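Local coordinates for protein metallocarboxypeptidase (Trypanosoma cruzi, PDB 3DWC) that probably releases single amino acids, other than proline, from the C-terminal end of peptides, as a metal-dependent carboxypeptidase of the M32 family, at residues N177-L182 and K391-L396; P346-I351 and D402-L407; E367-L372 and G418-Y423; R384-K389 and L396-N401. All coordinates share one frame; numbering follows the deposited sequence.

E367, a residue of interaction 3, joins three contacts: its OE1 forms a salt bridge with R179 NH1 (2.7 Å) and its OE2 a probable hydrogen bond with Y393 OH (2.5 Å), both of interaction 1. Its OE2 also forms a salt bridge with K389 NZ (2.7 Å) of interaction 4. Interactions 2 and 4 have centres about 9 Å apart and share a nonpolar boundary, with C406 CB 3.5 Å from W386 CE3. Interaction 4 is nested, along the chain, within the loops closed by interactions 2 and 3. Interaction 3 alone approaches the catalytic centre: the side chain of Y419 is about 7 Å from the bound cobalt ion.

Interaction 1 (N177-L182 and K391-L396); sequences NVRSWL and KSYLGL
R179 leaves helix 168-196 with CG trans to its own nitrogen (chi1 -161°), runs straight through chi2, which lays CD against the hydroxyl of Y393 of helix 382-394, and bends at chi3 (-47°), which turns the guanidinium. The tyrosine has its CG opposite the carbonyl carbon, and its ring lifts the hydroxyl toward the arginine. The two side chains pass at a slant, with guanidinium and ring planes 34° apart. The closest approach is from R179 CD to Y393 OH, 3.4 Å, while R179 CG lies 4.0 Å from ring atom CE1 of Y393. The phenol oxygen sits at the edge of the guanidinium, near its plane, and the aliphatic part of the arginine supplies the packing against the ring. The strongest polar partner of both groups is E367 on helix 358-374: one carboxylate oxygen forms a salt bridge with R179 NH1 and the other is hydrogen-bonded to Y393 OH. A single acid therefore fixes both polar ends in a partly buried place. Behind R179, side-chain bonds add to the backbone bonds of the turn. S180 OG donates to N177 O over 2.7 Å, in the carbonyl plane and on a lone pair, and W181 NE1 donates to N177 OD1 over 2.8 Å, with the acceptor lying in the indole plane. The W181 ring packs on R493 and L496 of helix 490-501. An arginine and a tyrosine from two helices converging on one glutamate of a third is an interhelical polar cluster, set here in the largely helical M32 fold.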
# COMPACT_ATOMS: atom_id res chain seq x y z
N ASN B 177 9.84 -40.05 16.25
CA ASN B 177 11.10 -39.78 16.94
C ASN B 177 10.85 -38.79 18.08
O ASN B 177 11.09 -39.10 19.23
CB ASN B 177 12.16 -39.25 16.00
CG ASN B 177 13.51 -39.09 16.68
OD1 ASN B 177 13.72 -38.21 17.51
ND2 ASN B 177 14.45 -39.94 16.31
N VAL B 178 10.28 -37.64 17.77
CA VAL B 178 9.88 -36.69 18.84
C VAL B 178 9.03 -37.32 19.96
O VAL B 178 9.27 -37.08 21.14
CB VAL B 178 9.17 -35.41 18.24
CG1 VAL B 178 8.66 -34.42 19.35
CG2 VAL B 178 10.09 -34.69 17.27
N ARG B 179 8.03 -38.12 19.59
CA ARG B 179 7.11 -38.71 20.56
C ARG B 179 7.81 -39.65 21.53
O ARG B 179 7.33 -39.82 22.65
CB ARG B 179 5.94 -39.45 19.86
CG ARG B 179 4.71 -39.72 20.75
CD ARG B 179 3.58 -40.57 20.04
NE ARG B 179 3.36 -40.02 18.72
CZ ARG B 179 3.82 -40.55 17.58
NH1 ARG B 179 3.59 -39.91 16.43
NH2 ARG B 179 4.48 -41.71 17.57
N SER B 180 8.93 -40.27 21.10
CA SER B 180 9.64 -41.24 21.90
C SER B 180 10.38 -40.62 23.09
O SER B 180 10.67 -41.32 24.07
CB SER B 180 10.61 -42.07 21.03
OG SER B 180 11.74 -41.29 20.61
N TRP B 181 10.71 -39.32 23.00
CA TRP B 181 11.56 -38.63 24.02
C TRP B 181 11.02 -37.33 24.63
O TRP B 181 11.37 -37.03 25.79
CB TRP B 181 13.02 -38.41 23.52
CG TRP B 181 13.15 -37.65 22.23
CD1 TRP B 181 13.28 -38.17 20.98
CD2 TRP B 181 13.15 -36.22 22.07
NE1 TRP B 181 13.36 -37.16 20.05
CE2 TRP B 181 13.27 -35.95 20.70
CE3 TRP B 181 13.06 -35.14 22.97
CZ2 TRP B 181 13.28 -34.67 20.20
CZ3 TRP B 181 13.08 -33.88 22.48
CH2 TRP B 181 13.20 -33.64 21.10
N LEU B 182 10.18 -36.58 23.89
CA LEU B 182 9.85 -35.21 24.28
C LEU B 182 8.87 -35.11 25.43
O LEU B 182 9.12 -34.32 26.33
CB LEU B 182 9.41 -34.33 23.08
CG LEU B 182 9.09 -32.85 23.32
CD1 LEU B 182 10.20 -32.16 24.16
CD2 LEU B 182 8.90 -32.13 21.99
N LYS B 391 -3.43 -34.37 27.62
CA LYS B 391 -3.07 -35.00 28.89
C LYS B 391 -1.78 -35.78 28.74
O LYS B 391 -0.92 -35.76 29.60
CB LYS B 391 -4.16 -35.97 29.37
CG LYS B 391 -5.47 -35.32 29.81
CD LYS B 391 -6.67 -36.28 29.74
CE LYS B 391 -6.62 -37.40 30.78
NZ LYS B 391 -7.81 -38.33 30.76
N SER B 392 -1.66 -36.50 27.63
CA SER B 392 -0.54 -37.40 27.45
C SER B 392 0.79 -36.68 27.23
O SER B 392 1.83 -37.06 27.80
CB SER B 392 -0.81 -38.32 26.27
OG SER B 392 0.20 -39.28 26.18
N TYR B 393 0.76 -35.67 26.37
CA TYR B 393 1.96 -34.96 25.98
C TYR B 393 2.31 -33.82 26.92
O TYR B 393 3.47 -33.67 27.28
CB TYR B 393 1.80 -34.42 24.55
CG TYR B 393 1.58 -35.50 23.50
CD1 TYR B 393 2.06 -36.79 23.67
CD2 TYR B 393 0.94 -35.21 22.31
CE1 TYR B 393 1.86 -37.77 22.70
CE2 TYR B 393 0.75 -36.20 21.32
CZ TYR B 393 1.21 -37.47 21.53
OH TYR B 393 1.03 -38.46 20.56
N LEU B 394 1.31 -33.05 27.34
CA LEU B 394 1.51 -31.83 28.15
C LEU B 394 0.98 -31.90 29.58
O LEU B 394 1.11 -30.94 30.34
CB LEU B 394 0.86 -30.65 27.44
CG LEU B 394 1.53 -30.21 26.14
CD1 LEU B 394 0.54 -29.59 25.18
CD2 LEU B 394 2.67 -29.22 26.42
N GLY B 395 0.35 -33.01 29.95
CA GLY B 395 -0.20 -33.18 31.30
C GLY B 395 -1.41 -32.30 31.63
O GLY B 395 -1.72 -32.09 32.80
N LEU B 396 -2.11 -31.83 30.60
CA LEU B 396 -3.26 -30.95 30.80
C LEU B 396 -4.51 -31.46 30.12
O LEU B 396 -4.44 -32.02 29.03
CB LEU B 396 -2.94 -29.56 30.27
CG LEU B 396 -1.77 -28.84 30.94
CD1 LEU B 396 -1.57 -27.52 30.24
CD2 LEU B 396 -2.03 -28.64 32.46

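Interaction 2 (P346-I351 and D402-L407); sequences PGLIRI and DKEGCL
E404 meets L348 and I349 in a surface contact between two loops, whose CA atoms come nearest at L348 and E404, 6.1 Å apart. Water makes the polar link. L348 O and E404 O lie 3.5 Å apart, the E404 carbonyl directed at the other oxygen; both are acceptors and cannot bond directly. A water fills the role of donor, giving one hydrogen to L348 O at 2.9 Å and the other to E404 O at 2.8 Å. L348 O also receives a bond from Q408 NE2, and the same amide accepts R350 N at its OE1, so the Q408 side chain spans the backbone of the loop on both sides of I349. Nonpolar contact comes from two branched chains on the first methylenes of the glutamate. The I349 side chain, folded back by chi1 -52° and chi2 -57°, puts CD1 3.7 Å from E404 CB and 3.9 Å from E404 CA. From the L348 side chain, which crosses the glutamate at about a right angle, CD1 reaches E404 CB at 4.0 Å. Beyond CG the glutamate is extended, and its OE1 is taken up by N401 ND2, a residue just before the loop segment. Inside 402-407, L407 N bonds back to D402 O over 2.8 Å, closing this part of the loop on itself. The contact joins the loop between helices 334-341 and 358-374 to the one between helices 382-394 and 421-441; L348 packs on M390 and C406 on W386 of helix 382-394, and L407 on F125 and F128 of helix 125-147.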
# COMPACT_ATOMS: atom_id res chain seq x y z
N PRO B 346 3.92 -25.39 30.83
CA PRO B 346 2.95 -25.92 29.88
C PRO B 346 1.60 -25.26 30.02
O PRO B 346 1.22 -24.89 31.10
CB PRO B 346 2.85 -27.38 30.26
CG PRO B 346 4.12 -27.66 30.91
CD PRO B 346 4.44 -26.45 31.69
N GLY B 347 0.91 -25.10 28.91
CA GLY B 347 -0.40 -24.50 28.88
C GLY B 347 -1.21 -25.05 27.71
O GLY B 347 -0.79 -25.95 27.00
N LEU B 348 -2.37 -24.47 27.50
CA LEU B 348 -3.35 -25.01 26.58
C LEU B 348 -3.27 -24.41 25.20
O LEU B 348 -3.74 -25.02 24.25
CB LEU B 348 -4.77 -24.75 27.13
CG LEU B 348 -5.18 -25.57 28.34
CD1 LEU B 348 -6.67 -25.29 28.75
CD2 LEU B 348 -4.94 -27.05 28.08
N ILE B 349 -2.73 -23.20 25.11
CA ILE B 349 -2.74 -22.46 23.86
C ILE B 349 -1.36 -22.54 23.13
O ILE B 349 -0.40 -21.99 23.58
CB ILE B 349 -3.11 -20.97 24.09
CG1 ILE B 349 -4.44 -20.81 24.92
CG2 ILE B 349 -3.21 -20.22 22.74
CD1 ILE B 349 -5.64 -21.49 24.32
N ARG B 350 -1.35 -23.23 22.00
CA ARG B 350 -0.23 -23.28 21.07
C ARG B 350 0.52 -21.98 20.82
O ARG B 350 1.75 -21.97 20.92
CB ARG B 350 -0.67 -23.88 19.73
CG ARG B 350 0.51 -24.10 18.75
CD ARG B 350 0.09 -24.44 17.37
NE ARG B 350 -0.78 -23.42 16.82
CZ ARG B 350 -0.37 -22.35 16.14
NH1 ARG B 350 0.92 -22.16 15.87
NH2 ARG B 350 -1.26 -21.46 15.73
N ILE B 351 -0.15 -20.86 20.51
CA ILE B 351 0.61 -19.61 20.18
C ILE B 351 1.30 -18.99 21.40
O ILE B 351 2.19 -18.13 21.28
CB ILE B 351 -0.24 -18.51 19.46
CG1 ILE B 351 -1.49 -18.15 20.26
CG2 ILE B 351 -0.66 -18.95 18.10
CD1 ILE B 351 -2.21 -16.93 19.71
N ASP B 402 -13.45 -26.78 24.62
CA ASP B 402 -13.08 -26.83 23.21
C ASP B 402 -12.54 -25.49 22.73
O ASP B 402 -11.65 -25.46 21.86
CB ASP B 402 -14.28 -27.30 22.40
CG ASP B 402 -14.75 -28.65 22.85
OD1 ASP B 402 -13.93 -29.60 22.84
OD2 ASP B 402 -15.93 -28.76 23.25
N LYS B 403 -13.03 -24.41 23.32
CA LYS B 403 -12.49 -23.05 23.11
C LYS B 403 -10.94 -22.96 23.14
O LYS B 403 -10.29 -22.42 22.21
CB LYS B 403 -13.09 -22.13 24.18
CG LYS B 403 -12.54 -20.69 24.19
CD LYS B 403 -13.57 -19.74 24.82
CE LYS B 403 -13.19 -18.30 24.67
NZ LYS B 403 -14.27 -17.44 25.18
N GLU B 404 -10.37 -23.48 24.23
CA GLU B 404 -8.91 -23.54 24.41
C GLU B 404 -8.38 -24.93 24.06
O GLU B 404 -7.19 -25.20 24.24
CB GLU B 404 -8.55 -23.18 25.85
CG GLU B 404 -9.21 -21.89 26.36
CD GLU B 404 -8.65 -21.46 27.71
OE1 GLU B 404 -8.98 -22.08 28.72
OE2 GLU B 404 -7.85 -20.50 27.76
N GLY B 405 -9.26 -25.80 23.58
CA GLY B 405 -8.91 -27.12 23.06
C GLY B 405 -8.92 -27.09 21.55
O GLY B 405 -8.24 -26.26 20.95
N CYS B 406 -9.71 -27.95 20.92
CA CYS B 406 -9.69 -28.14 19.46
C CYS B 406 -10.13 -26.94 18.62
O CYS B 406 -9.72 -26.83 17.46
CB CYS B 406 -10.45 -29.41 19.03
SG CYS B 406 -12.21 -29.49 19.41
N LEU B 407 -10.89 -26.01 19.20
CA LEU B 407 -11.34 -24.81 18.46
C LEU B 407 -10.37 -23.61 18.46
O LEU B 407 -10.68 -22.58 17.87
CB LEU B 407 -12.69 -24.32 18.99
CG LEU B 407 -13.91 -25.24 18.94
CD1 LEU B 407 -15.11 -24.51 19.53
CD2 LEU B 407 -14.21 -25.74 17.52
O HOH W 1 -5.44 -27.34 24.20

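Interaction 3 (E367-L372 and G418-Y423); sequences EIERDL and GYFPTY
E369 on helix 358-374 faces G418, their CA atoms 7.2 Å apart, where the chain turns through a positive phi of 84° that would press a side chain against the preceding carbonyl oxygen. G418 N donates to E369 OE1 over 2.9 Å, arriving above the carboxylate plane by 43°. The other oxygen, E369 OE2, lies at the edge of the F420 ring, 3.3 Å from CD2, the two planes being 47° apart. A water donates to E369 OE2 at 2.5 Å and accepts from F420 N at 3.1 Å, tying the carboxylate to the backbone beyond G418. Outside the contact, Y155 OH bonds OE1 and W412 NE1 bonds OE2, so that the buried acid is gripped at both oxygens. F420 also stacks on H411 and makes a cation-pi contact with R365. Just beyond, T422 OG1 donates to Y419 O over 2.9 Å, and T422 N reaches that oxygen from the opposite face. The contact thus joins the C-terminal half of helix 358-374 to the start of helix 421-441; Y155 of helix 154-162 packs against P421, and Y423 touches E298, one of the cobalt ligands, on helix 294-309.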
# COMPACT_ATOMS: atom_id res chain seq x y z
N GLU B 367 -0.91 -35.52 14.22
CA GLU B 367 -1.49 -36.82 14.41
C GLU B 367 -2.99 -36.85 14.10
O GLU B 367 -3.47 -37.72 13.38
CB GLU B 367 -1.18 -37.31 15.83
CG GLU B 367 0.29 -37.62 15.96
CD GLU B 367 0.81 -37.79 17.37
OE1 GLU B 367 2.05 -38.01 17.49
OE2 GLU B 367 0.03 -37.73 18.34
N ILE B 368 -3.69 -35.85 14.60
CA ILE B 368 -5.10 -35.69 14.32
C ILE B 368 -5.37 -35.47 12.82
O ILE B 368 -6.20 -36.18 12.24
CB ILE B 368 -5.69 -34.56 15.16
CG1 ILE B 368 -5.64 -34.97 16.64
CG2 ILE B 368 -7.13 -34.26 14.72
CD1 ILE B 368 -5.63 -33.83 17.59
N GLU B 369 -4.65 -34.53 12.20
CA GLU B 369 -4.78 -34.28 10.76
C GLU B 369 -4.59 -35.53 9.93
O GLU B 369 -5.39 -35.87 9.05
CB GLU B 369 -3.79 -33.19 10.31
CG GLU B 369 -4.20 -31.80 10.71
CD GLU B 369 -3.42 -30.73 9.99
OE1 GLU B 369 -2.43 -31.05 9.28
OE2 GLU B 369 -3.79 -29.55 10.16
N ARG B 370 -3.49 -36.22 10.21
CA ARG B 370 -3.18 -37.50 9.59
C ARG B 370 -4.30 -38.53 9.78
O ARG B 370 -4.70 -39.22 8.83
CB ARG B 370 -1.85 -38.03 10.15
CG ARG B 370 -1.33 -39.31 9.50
CD ARG B 370 -0.30 -39.99 10.40
NE ARG B 370 -0.82 -40.27 11.75
CZ ARG B 370 -0.09 -40.62 12.81
NH1 ARG B 370 1.23 -40.77 12.72
NH2 ARG B 370 -0.67 -40.85 13.98
N ASP B 371 -4.80 -38.62 11.01
CA ASP B 371 -5.81 -39.62 11.36
C ASP B 371 -7.18 -39.33 10.74
O ASP B 371 -7.92 -40.27 10.43
CB ASP B 371 -5.96 -39.74 12.88
CG ASP B 371 -4.85 -40.56 13.54
OD1 ASP B 371 -4.02 -41.17 12.82
OD2 ASP B 371 -4.82 -40.61 14.80
N LEU B 372 -7.52 -38.06 10.57
CA LEU B 372 -8.79 -37.68 9.94
C LEU B 372 -8.76 -38.02 8.44
O LEU B 372 -9.65 -38.65 7.91
CB LEU B 372 -9.09 -36.18 10.15
CG LEU B 372 -9.53 -35.72 11.54
CD1 LEU B 372 -9.32 -34.23 11.68
CD2 LEU B 372 -11.04 -36.08 11.84
N GLY B 418 -2.37 -29.83 6.65
CA GLY B 418 -0.99 -30.15 6.28
C GLY B 418 -0.01 -29.01 6.46
O GLY B 418 1.16 -29.12 6.08
N TYR B 419 -0.48 -27.91 7.03
CA TYR B 419 0.34 -26.74 7.35
C TYR B 419 1.09 -26.90 8.69
O TYR B 419 2.32 -26.75 8.76
CB TYR B 419 -0.57 -25.50 7.39
CG TYR B 419 0.12 -24.19 7.57
CD1 TYR B 419 0.41 -23.71 8.83
CD2 TYR B 419 0.41 -23.40 6.51
CE1 TYR B 419 1.02 -22.48 9.02
CE2 TYR B 419 1.03 -22.15 6.67
CZ TYR B 419 1.34 -21.73 7.93
OH TYR B 419 1.92 -20.52 8.12
N PHE B 420 0.36 -27.22 9.73
CA PHE B 420 0.92 -27.28 11.08
C PHE B 420 2.30 -27.96 11.21
O PHE B 420 3.20 -27.42 11.84
CB PHE B 420 -0.05 -27.96 12.03
CG PHE B 420 -1.17 -27.06 12.54
CD1 PHE B 420 -0.89 -25.88 13.20
CD2 PHE B 420 -2.49 -27.44 12.41
CE1 PHE B 420 -1.91 -25.08 13.70
CE2 PHE B 420 -3.53 -26.65 12.92
CZ PHE B 420 -3.23 -25.47 13.56
N PRO B 421 2.49 -29.16 10.62
CA PRO B 421 3.75 -29.84 10.85
C PRO B 421 4.99 -29.03 10.52
O PRO B 421 6.06 -29.26 11.09
CB PRO B 421 3.65 -31.06 9.92
CG PRO B 421 2.26 -31.26 9.68
CD PRO B 421 1.61 -29.95 9.75
N THR B 422 4.85 -28.08 9.59
CA THR B 422 6.01 -27.31 9.11
C THR B 422 6.68 -26.47 10.21
O THR B 422 7.84 -26.16 10.11
CB THR B 422 5.62 -26.41 7.91
OG1 THR B 422 4.83 -25.31 8.37
CG2 THR B 422 4.88 -27.24 6.84
N TYR B 423 5.93 -26.09 11.23
CA TYR B 423 6.48 -25.38 12.36
C TYR B 423 7.57 -26.16 13.05
O TYR B 423 8.66 -25.62 13.26
CB TYR B 423 5.38 -25.10 13.39
CG TYR B 423 4.36 -24.08 13.02
CD1 TYR B 423 4.64 -22.72 13.11
CD2 TYR B 423 3.04 -24.46 12.71
CE1 TYR B 423 3.63 -21.73 12.80
CE2 TYR B 423 2.04 -23.49 12.39
CZ TYR B 423 2.34 -22.15 12.45
OH TYR B 423 1.34 -21.26 12.15
O HOH W 2 -2.66 -27.58 9.02

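Interaction 4 (R384-K389 and L396-N401); sequences RVWNEK and LETLGN
N387 meets T398 and L399 where the chain, having left helix 382-394, folds back along it; the CA atoms of N387 and T398 are 5.1 Å apart. Hydrogen bonding centres on one oxygen. N387 swings CG trans to its nitrogen (chi1 177°), which points the amide at the loop backbone. There N387 OD1 accepts from T398 N over 2.9 Å, nearly straight at 162° and in the carbonyl plane. A second, weak bond comes from L399 N over 3.1 Å, bent to 138°, so two successive backbone N-H groups share the buried oxygen. Van der Waals contact surrounds it. T398 OG1, in the crowded position between nitrogen and carbonyl carbon, lies 3.2 Å from N387 CA and close to its CB, and at the edge of the indole, near its plane, it lies 3.7 Å from W386 CD1. Beyond the amide, L399 CB packs 4.0 Å from N387 CG, and the two side chains run at a slant to each other. None of the salt bridges spans the two segments: R384 NH1 pairs with E388 OE1 over 3.2 Å, one turn along, its NH2 with E381 just before the helix, and K389 NZ with E367 of helix 358-374. The R384 guanidinium rests a face on V385 CG2. W386 packs on L364, R365 and I368 of helix 358-374 and T398 on L348, so W386 and T398 tie the contact to that helix and to the loop of L348. From T398 to N401 the loop makes a type II beta turn, with glycine G400 in its third position as is common, and a helix side chain holding the first residues.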
# COMPACT_ATOMS: atom_id res chain seq x y z
N ARG B 384 -12.37 -35.47 21.96
CA ARG B 384 -11.93 -36.60 22.76
C ARG B 384 -10.43 -36.85 22.59
O ARG B 384 -9.69 -36.94 23.55
CB ARG B 384 -12.74 -37.85 22.38
CG ARG B 384 -12.73 -38.98 23.40
CD ARG B 384 -11.95 -40.19 22.90
NE ARG B 384 -12.36 -40.60 21.56
CZ ARG B 384 -11.70 -41.46 20.78
NH1 ARG B 384 -10.58 -42.04 21.21
NH2 ARG B 384 -12.16 -41.73 19.57
N VAL B 385 -10.01 -36.94 21.34
CA VAL B 385 -8.62 -37.24 20.99
C VAL B 385 -7.68 -36.05 21.28
O VAL B 385 -6.53 -36.25 21.63
CB VAL B 385 -8.53 -37.63 19.50
CG1 VAL B 385 -7.08 -37.84 19.09
CG2 VAL B 385 -9.38 -38.89 19.20
N TRP B 386 -8.18 -34.83 21.14
CA TRP B 386 -7.43 -33.61 21.49
C TRP B 386 -7.07 -33.64 22.96
O TRP B 386 -5.93 -33.36 23.34
CB TRP B 386 -8.27 -32.37 21.23
CG TRP B 386 -7.50 -31.12 21.29
CD1 TRP B 386 -7.11 -30.45 22.40
CD2 TRP B 386 -7.03 -30.38 20.18
NE1 TRP B 386 -6.41 -29.32 22.05
CE2 TRP B 386 -6.34 -29.26 20.68
CE3 TRP B 386 -7.11 -30.56 18.79
CZ2 TRP B 386 -5.75 -28.32 19.86
CZ3 TRP B 386 -6.50 -29.60 17.96
CH2 TRP B 386 -5.85 -28.51 18.50
N ASN B 387 -8.07 -33.98 23.78
CA ASN B 387 -7.91 -34.12 25.22
C ASN B 387 -6.95 -35.25 25.61
O ASN B 387 -6.13 -35.10 26.53
CB ASN B 387 -9.27 -34.34 25.87
CG ASN B 387 -9.16 -34.58 27.37
OD1 ASN B 387 -8.75 -33.70 28.12
ND2 ASN B 387 -9.50 -35.78 27.80
N GLU B 388 -7.08 -36.40 24.95
CA GLU B 388 -6.19 -37.54 25.20
C GLU B 388 -4.73 -37.17 25.00
O GLU B 388 -3.86 -37.46 25.82
CB GLU B 388 -6.51 -38.69 24.24
CG GLU B 388 -7.77 -39.48 24.59
CD GLU B 388 -8.05 -40.60 23.58
OE1 GLU B 388 -8.83 -41.53 23.90
OE2 GLU B 388 -7.50 -40.53 22.45
N LYS B 389 -4.47 -36.54 23.86
CA LYS B 389 -3.14 -36.14 23.47
C LYS B 389 -2.61 -35.05 24.38
O LYS B 389 -1.44 -35.07 24.75
CB LYS B 389 -3.12 -35.74 22.00
CG LYS B 389 -3.23 -36.98 21.07
CD LYS B 389 -3.45 -36.67 19.60
CE LYS B 389 -3.50 -37.95 18.74
NZ LYS B 389 -2.30 -38.85 18.91
N LEU B 396 -2.11 -31.83 30.60
CA LEU B 396 -3.26 -30.95 30.80
C LEU B 396 -4.51 -31.46 30.12
O LEU B 396 -4.44 -32.02 29.03
CB LEU B 396 -2.94 -29.56 30.27
CG LEU B 396 -1.77 -28.84 30.94
CD1 LEU B 396 -1.57 -27.52 30.24
CD2 LEU B 396 -2.03 -28.64 32.46
N GLU B 397 -5.66 -31.24 30.78
CA GLU B 397 -6.98 -31.62 30.27
C GLU B 397 -7.69 -30.49 29.54
O GLU B 397 -7.61 -29.34 29.95
CB GLU B 397 -7.91 -32.01 31.42
CG GLU B 397 -7.52 -33.26 32.17
CD GLU B 397 -8.65 -33.77 33.07
OE1 GLU B 397 -8.42 -34.80 33.75
OE2 GLU B 397 -9.75 -33.16 33.08
N THR B 398 -8.44 -30.87 28.50
CA THR B 398 -9.31 -29.96 27.75
C THR B 398 -10.77 -30.42 27.64
O THR B 398 -11.59 -29.71 27.05
CB THR B 398 -8.79 -29.78 26.30
OG1 THR B 398 -8.84 -31.04 25.61
CG2 THR B 398 -7.35 -29.25 26.29
N LEU B 399 -11.09 -31.60 28.17
CA LEU B 399 -12.47 -32.13 28.08
C LEU B 399 -13.44 -31.07 28.56
O LEU B 399 -13.32 -30.57 29.68
CB LEU B 399 -12.66 -33.43 28.88
CG LEU B 399 -13.93 -34.25 28.56
CD1 LEU B 399 -13.63 -35.75 28.52
CD2 LEU B 399 -15.06 -33.98 29.55
N GLY B 400 -14.34 -30.67 27.65
CA GLY B 400 -15.38 -29.67 27.94
C GLY B 400 -14.93 -28.25 27.64
O GLY B 400 -15.73 -27.33 27.71
N ASN B 401 -13.65 -28.09 27.31
CA ASN B 401 -13.06 -26.78 27.00
C ASN B 401 -12.53 -26.75 25.58
O ASN B 401 -11.32 -26.67 25.34
CB ASN B 401 -11.92 -26.45 27.97
CG ASN B 401 -11.46 -25.01 27.86
OD1 ASN B 401 -11.85 -24.29 26.95
ND2 ASN B 401 -10.62 -24.58 28.81